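Local coordinates for protein cyclopenase asqI (Emericella nidulans, PDB 5YY3) that catalyses the zinc-dependent ring contraction of 4'-methoxycyclopenin to 4'-methoxyviridicatin, releasing methyl isocyanate, in the biosynthesis of aspoquinolone alkaloids, at residues 254-259 and 454-459. Numbering follows the deposited sequence.
Sequences ISSLIE and NFMESK
Four groups grip the carboxylate of Glu-457, which lies beside Ile-254: Tyr-541 OH and Ala-452 N bond to OE1, while Tyr-180 N and the salt-bridging Lys-461 NZ hold OE2. Segment 254-259 belongs to the hemocyanin-like metal-binding part of the chain and 454-459 to its Ig-like part, so the contact joins two loops across the interface of these domains, away from the zinc site. Two successive i+3 to i backbone bonds, Leu-257 N to Ile-254 O and Ile-258 N to Ser-255 O, curl the first loop, and its Ser-256 and Leu-257 receive Met-456. With CG anti to the carbonyl carbon (chi1 -58°) and the chain bent at chi2 (-53°), which sets SD, and again at chi3, the methionine brings SD to 3.4 Å from Ser-256 CB and 3.7 Å from Leu-257 CD2. Leu-257 runs obliquely past it, CD2 lying 3.8 Å from Met-456 CG. Ile-254 points toward the second loop, its CG2 4.1 Å from Ser-458 CB. Its CD1 is modelled 2.9 Å from Met-456 O, too short for a methyl against a carbonyl oxygen; with chi1 near-eclipsed at -24°, this placement and the other CD1 contacts are doubtful. Arg-389 NH1 donates to Met-456 O, and Ser-458 OG hydrogen-bonds to Asp-178 OD2, so both oxygens, on buried residues, have polar partners. At the far end of the methionine, the CE methyl reaches 3.6 Å from Ser-256 CB.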
ATOM      1  N   ILE A 254     -17.459 -10.369 -11.734  1.00 33.20           N
ATOM      2  CA  ILE A 254     -17.662  -8.981 -12.174  1.00 36.78           C
ATOM      3  C   ILE A 254     -19.140  -8.697 -12.291  1.00 43.31           C
ATOM      4  O   ILE A 254     -19.905  -9.532 -12.794  1.00 43.12           O
ATOM      5  CB  ILE A 254     -17.048  -8.630 -13.526  1.00 38.04           C
ATOM      6  CG1 ILE A 254     -15.905  -9.547 -13.878  1.00 35.70           C
ATOM      7  CG2 ILE A 254     -16.602  -7.164 -13.539  1.00 38.60           C
ATOM      8  CD1 ILE A 254     -15.290  -9.098 -15.125  1.00 39.22           C
ATOM      9  N   SER A 255     -19.513  -7.498 -11.858  1.00 39.10           N
ATOM     10  CA  SER A 255     -20.889  -7.182 -11.502  1.00 42.82           C
ATOM     11  C   SER A 255     -21.909  -7.648 -12.544  1.00 39.47           C
ATOM     12  O   SER A 255     -23.007  -8.057 -12.200  1.00 45.07           O
ATOM     13  CB  SER A 255     -21.000  -5.687 -11.271  1.00 38.67           C
ATOM     14  OG  SER A 255     -19.762  -5.218 -10.753  1.00 34.83           O
ATOM     15  N   SER A 256     -21.534  -7.626 -13.812  1.00 33.15           N
ATOM     16  CA  SER A 256     -22.461  -8.033 -14.858  1.00 35.98           C
ATOM     17  C   SER A 256     -22.840  -9.521 -14.722  1.00 40.47           C
ATOM     18  O   SER A 256     -23.943  -9.917 -15.084  1.00 44.75           O
ATOM     19  CB  SER A 256     -21.851  -7.729 -16.233  1.00 40.00           C
ATOM     20  OG  SER A 256     -21.167  -6.467 -16.232  1.00 32.24           O
ATOM     21  N   LEU A 257     -21.941 -10.328 -14.157  1.00 36.24           N
ATOM     22  CA  LEU A 257     -22.127 -11.774 -14.036  1.00 33.09           C
ATOM     23  C   LEU A 257     -22.789 -12.184 -12.729  1.00 33.50           C
ATOM     24  O   LEU A 257     -23.199 -13.337 -12.576  1.00 30.96           O
ATOM     25  CB  LEU A 257     -20.781 -12.504 -14.141  1.00 33.39           C
ATOM     26  CG  LEU A 257     -19.981 -12.444 -15.442  1.00 28.52           C
ATOM     27  CD1 LEU A 257     -18.644 -13.132 -15.250  1.00 26.56           C
ATOM     28  CD2 LEU A 257     -20.745 -13.088 -16.575  1.00 30.46           C
ATOM     29  N   ILE A 258     -22.877 -11.251 -11.781  1.00 32.31           N
ATOM     30  CA  ILE A 258     -23.365 -11.574 -10.443  1.00 38.80           C
ATOM     31  C   ILE A 258     -24.846 -11.974 -10.484  1.00 35.17           C
ATOM     32  O   ILE A 258     -25.351 -12.663  -9.594  1.00 32.80           O
ATOM     33  CB  ILE A 258     -23.154 -10.394  -9.464  1.00 37.05           C
ATOM     34  CG1 ILE A 258     -23.277 -10.864  -8.014  1.00 34.19           C
ATOM     35  CG2 ILE A 258     -24.141  -9.289  -9.726  1.00 38.62           C
ATOM     36  CD1 ILE A 258     -22.060 -11.576  -7.512  1.00 32.04           C
ATOM     37  N   GLU A 259     -25.527 -11.550 -11.543  1.00 37.12           N
ATOM     38  CA  GLU A 259     -26.920 -11.901 -11.761  1.00 37.84           C
ATOM     39  C   GLU A 259     -27.130 -13.406 -11.858  1.00 37.55           C
ATOM     40  O   GLU A 259     -28.124 -13.932 -11.359  1.00 39.72           O
ATOM     41  CB  GLU A 259     -27.432 -11.242 -13.039  1.00 40.05           C
ATOM     42  CG  GLU A 259     -27.992  -9.850 -12.848  1.00 47.35           C
ATOM     43  CD  GLU A 259     -28.628  -9.321 -14.118  1.00 58.47           C
ATOM     44  OE1 GLU A 259     -29.499 -10.026 -14.682  1.00 60.32           O
ATOM     45  OE2 GLU A 259     -28.257  -8.205 -14.549  1.00 60.79           O
ATOM     46  N   ASN A 454     -18.594  -5.004 -21.721  1.00 29.19           N
ATOM     47  CA  ASN A 454     -19.651  -5.818 -22.334  1.00 30.82           C
ATOM     48  C   ASN A 454     -19.189  -7.256 -22.620  1.00 28.42           C
ATOM     49  O   ASN A 454     -20.014  -8.153 -22.733  1.00 35.68           O
ATOM     50  CB  ASN A 454     -20.148  -5.167 -23.629  1.00 26.17           C
ATOM     51  CG  ASN A 454     -19.020  -4.887 -24.612  1.00 28.95           C
ATOM     52  OD1 ASN A 454     -17.993  -4.315 -24.247  1.00 29.04           O
ATOM     53  ND2 ASN A 454     -19.199  -5.311 -25.860  1.00 29.57           N
ATOM     54  N   PHE A 455     -17.877  -7.463 -22.755  1.00 26.72           N
ATOM     55  CA  PHE A 455     -17.303  -8.803 -22.874  1.00 23.86           C
ATOM     56  C   PHE A 455     -16.819  -9.358 -21.521  1.00 27.95           C
ATOM     57  O   PHE A 455     -15.922 -10.212 -21.478  1.00 25.72           O
ATOM     58  CB  PHE A 455     -16.133  -8.808 -23.859  1.00 31.30           C
ATOM     59  CG  PHE A 455     -16.536  -8.780 -25.316  1.00 31.78           C
ATOM     60  CD1 PHE A 455     -16.839  -7.585 -25.947  1.00 32.02           C
ATOM     61  CD2 PHE A 455     -16.588  -9.955 -26.059  1.00 29.34           C
ATOM     62  CE1 PHE A 455     -17.196  -7.560 -27.300  1.00 35.02           C
ATOM     63  CE2 PHE A 455     -16.939  -9.931 -27.410  1.00 34.93           C
ATOM     64  CZ  PHE A 455     -17.244  -8.729 -28.026  1.00 27.81           C
ATOM     65  N   MET A 456     -17.401  -8.858 -20.429  1.00 26.85           N
ATOM     66  CA  MET A 456     -17.127  -9.346 -19.068  1.00 27.21           C
ATOM     67  C   MET A 456     -15.668  -9.244 -18.616  1.00 25.14           C
ATOM     68  O   MET A 456     -15.194 -10.088 -17.865  1.00 25.45           O
ATOM     69  CB  MET A 456     -17.594 -10.800 -18.925  1.00 24.56           C
ATOM     70  CG  MET A 456     -19.088 -10.976 -19.216  1.00 32.55           C
ATOM     71  SD  MET A 456     -20.099  -9.850 -18.227  1.00 38.24           S
ATOM     72  CE  MET A 456     -21.438  -9.432 -19.347  1.00 37.70           C
ATOM     73  N   GLU A 457     -14.965  -8.200 -19.046  1.00 25.43           N
ATOM     74  CA  GLU A 457     -13.577  -7.986 -18.629  1.00 26.91           C
ATOM     75  C   GLU A 457     -13.498  -6.941 -17.520  1.00 26.72           C
ATOM     76  O   GLU A 457     -14.428  -6.162 -17.321  1.00 23.74           O
ATOM     77  CB  GLU A 457     -12.713  -7.562 -19.820  1.00 22.26           C
ATOM     78  CG  GLU A 457     -12.680  -8.583 -20.942  1.00 22.63           C
ATOM     79  CD  GLU A 457     -11.760  -8.176 -22.078  1.00 24.93           C
ATOM     80  OE1 GLU A 457     -11.717  -6.985 -22.433  1.00 23.87           O
ATOM     81  OE2 GLU A 457     -11.077  -9.055 -22.625  1.00 23.37           O
ATOM     82  N   SER A 458     -12.391  -6.927 -16.785  1.00 23.77           N
ATOM     83  CA  SER A 458     -12.240  -5.948 -15.712  1.00 22.94           C
ATOM     84  C   SER A 458     -10.829  -5.393 -15.643  1.00 25.50           C
ATOM     85  O   SER A 458      -9.873  -6.073 -16.024  1.00 24.23           O
ATOM     86  CB  SER A 458     -12.629  -6.563 -14.368  1.00 28.78           C
ATOM     87  OG  SER A 458     -11.908  -7.762 -14.127  1.00 27.29           O
ATOM     88  N   LYS A 459     -10.735  -4.140 -15.189  1.00 25.68           N
ATOM     89  CA  LYS A 459      -9.485  -3.468 -14.821  1.00 23.80           C
ATOM     90  C   LYS A 459      -8.582  -3.087 -16.003  1.00 22.98           C
ATOM     91  O   LYS A 459      -8.028  -1.994 -16.017  1.00 25.26           O
ATOM     92  CB  LYS A 459      -8.703  -4.327 -13.813  1.00 20.93           C
ATOM     93  CG  LYS A 459      -9.391  -4.438 -12.437  1.00 24.77           C
ATOM     94  CD  LYS A 459      -8.363  -4.616 -11.307  1.00 23.71           C
ATOM     95  CE  LYS A 459      -9.024  -4.696  -9.929  1.00 24.68           C
ATOM     96  NZ  LYS A 459     -10.036  -5.808  -9.828  1.00 22.66           N
TER